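Ectoine dioxygenase (Sphingopyxis alaskensis, PDB 4MHR) catalyses the iron- and 2-oxoglutarate-dependent hydroxylation of L-ectoine to 5-hydroxyectoine, a compatible solute that protects cells against osmotic stress. Local coordinates at residues F149-S153 against V219-L225. Residue numbers count along the deposited sequence, not the author numbering.
Sequences FYWHS and VPDEESL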
# COMPACT_ATOMS: atom_id res chain seq x y z
N PHE A 149 9.98 -8.07 5.94
CA PHE A 149 8.72 -7.55 6.44
C PHE A 149 7.76 -8.69 6.49
O PHE A 149 7.35 -9.26 5.42
CB PHE A 149 8.30 -6.33 5.59
CG PHE A 149 9.23 -5.19 5.81
CD1 PHE A 149 9.35 -4.64 7.12
CD2 PHE A 149 10.13 -4.76 4.83
CE1 PHE A 149 10.29 -3.65 7.41
CE2 PHE A 149 11.06 -3.75 5.11
CZ PHE A 149 11.14 -3.20 6.40
N TYR A 150 7.39 -9.08 7.69
CA TYR A 150 6.68 -10.34 7.83
C TYR A 150 5.20 -10.13 7.32
O TYR A 150 4.72 -9.04 7.31
CB TYR A 150 6.66 -10.81 9.26
CG TYR A 150 6.23 -12.22 9.43
CD1 TYR A 150 7.07 -13.29 9.07
CD2 TYR A 150 4.96 -12.53 9.96
CE1 TYR A 150 6.66 -14.60 9.28
CE2 TYR A 150 4.54 -13.84 10.11
CZ TYR A 150 5.41 -14.87 9.80
OH TYR A 150 4.96 -16.18 10.01
N TRP A 151 4.58 -11.21 6.90
CA TRP A 151 3.21 -11.27 6.39
C TRP A 151 2.22 -10.49 7.24
O TRP A 151 2.16 -10.68 8.46
CB TRP A 151 2.75 -12.72 6.36
CG TRP A 151 3.56 -13.60 5.49
CD1 TRP A 151 4.41 -14.58 5.90
CD2 TRP A 151 3.61 -13.62 4.05
NE1 TRP A 151 5.02 -15.19 4.84
CE2 TRP A 151 4.51 -14.66 3.67
CE3 TRP A 151 2.94 -12.89 3.02
CZ2 TRP A 151 4.82 -14.95 2.31
CZ3 TRP A 151 3.24 -13.20 1.67
CH2 TRP A 151 4.17 -14.24 1.33
N HIS A 152 1.42 -9.66 6.56
CA HIS A 152 0.28 -9.02 7.19
C HIS A 152 -0.69 -8.55 6.09
O HIS A 152 -0.35 -8.46 4.86
CB HIS A 152 0.74 -7.80 8.04
CG HIS A 152 1.48 -6.77 7.23
ND1 HIS A 152 2.70 -7.05 6.63
CD2 HIS A 152 1.13 -5.53 6.81
CE1 HIS A 152 3.10 -6.00 5.92
NE2 HIS A 152 2.16 -5.07 6.01
N SER A 153 -1.90 -8.31 6.57
CA SER A 153 -2.94 -7.61 5.86
C SER A 153 -2.99 -6.20 6.43
O SER A 153 -3.27 -6.02 7.58
CB SER A 153 -4.29 -8.26 6.13
OG SER A 153 -5.35 -7.30 5.75
N VAL A 219 -0.35 -10.50 14.53
CA VAL A 219 0.48 -11.23 13.56
C VAL A 219 -0.28 -12.46 13.13
O VAL A 219 -0.53 -13.33 13.94
CB VAL A 219 1.86 -11.69 14.16
CG1 VAL A 219 2.65 -12.50 13.17
CG2 VAL A 219 2.68 -10.49 14.56
N PRO A 220 -0.57 -12.60 11.84
CA PRO A 220 -1.25 -13.82 11.40
C PRO A 220 -0.47 -15.08 11.72
O PRO A 220 0.78 -15.08 11.71
CB PRO A 220 -1.33 -13.67 9.85
CG PRO A 220 -0.30 -12.67 9.50
CD PRO A 220 0.19 -11.98 10.75
N ASP A 221 -1.22 -16.16 11.93
CA ASP A 221 -0.66 -17.40 12.43
C ASP A 221 -0.14 -18.34 11.31
O ASP A 221 -0.67 -18.41 10.18
CB ASP A 221 -1.71 -18.11 13.32
CG ASP A 221 -2.74 -18.82 12.54
OD1 ASP A 221 -2.49 -20.01 12.23
OD2 ASP A 221 -3.77 -18.20 12.17
N GLU A 222 0.87 -19.12 11.66
CA GLU A 222 1.55 -19.97 10.70
C GLU A 222 0.69 -20.91 9.95
O GLU A 222 0.84 -21.14 8.75
CB GLU A 222 2.67 -20.81 11.37
CG GLU A 222 3.86 -19.98 11.79
CD GLU A 222 5.01 -20.84 12.32
OE1 GLU A 222 4.92 -22.08 12.26
OE2 GLU A 222 5.99 -20.28 12.76
N GLU A 223 -0.22 -21.54 10.64
CA GLU A 223 -1.05 -22.57 9.98
C GLU A 223 -1.99 -21.94 8.95
O GLU A 223 -2.27 -22.49 7.87
CB GLU A 223 -1.89 -23.29 11.05
CG GLU A 223 -1.09 -23.60 12.33
CD GLU A 223 -1.17 -22.53 13.47
OE1 GLU A 223 -0.23 -21.69 13.59
OE2 GLU A 223 -2.15 -22.56 14.27
N SER A 224 -2.58 -20.81 9.32
CA SER A 224 -3.48 -20.18 8.34
C SER A 224 -2.66 -19.64 7.15
O SER A 224 -3.11 -19.79 6.04
CB SER A 224 -4.33 -19.06 8.95
OG SER A 224 -4.72 -19.28 10.29
N LEU A 225 -1.48 -19.05 7.38
CA LEU A 225 -0.60 -18.64 6.26
C LEU A 225 -0.20 -19.82 5.35
O LEU A 225 -0.30 -19.68 4.14
CB LEU A 225 0.62 -17.90 6.73
CG LEU A 225 0.39 -16.56 7.41
CD1 LEU A 225 1.65 -16.21 8.18
CD2 LEU A 225 0.04 -15.43 6.43
O HOH W 1 3.09 -16.62 11.87
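Residues 149-153 are mostly a short strand; Ser153 is the N-cap of helix 154-162. Residues 219-225 are a loop that turns into the first turn of helix 222-232. The backbones come nearest at His152 and Pro220, with CA atoms 6.6 Å apart. Asp221 is the N-cap of the helix: its OD1 accepts from Ser224 N at 3.0 Å, and Leu225 N bonds to Asp221 O at 3.0 Å, closing the first turn.

Between the segments the contact is mostly apolar. Pro220 packs against the strand, its CD 3.3 Å from Trp151 O. Leu225, in the first turn of the helix, reaches the same strand: its CD2 lies 3.8 Å from Trp151 CB, and its CD1 3.8 Å from Tyr150 OH. The Tyr150 ring reaches the loop, with CE2 3.8 Å from Val219 CG1; Pro220 O lies at the ring edge. A water links the two segments, 2.7 Å from Tyr150 OH and donating to Pro220 O at 2.8 Å. Ile189 and Ile234 also touch Trp151, while Leu197 touches Pro220.

His152 has only a slight part in this packing, because the end of its side chain leads away from the loop. Its ND1 donates to Tyr150 O at 2.9 Å, a bond that probably helps to orient the imidazole and is consistent with NE2 facing the iron site. The strand pairs antiparallel with 253-255, bringing His152 close to His253. With Asp154 these histidines form the facial triad of two histidines and one carboxylate that binds Fe(2+) in this cupin-fold dioxygenase; the helix start packs beside the strand bearing the triad's first histidine.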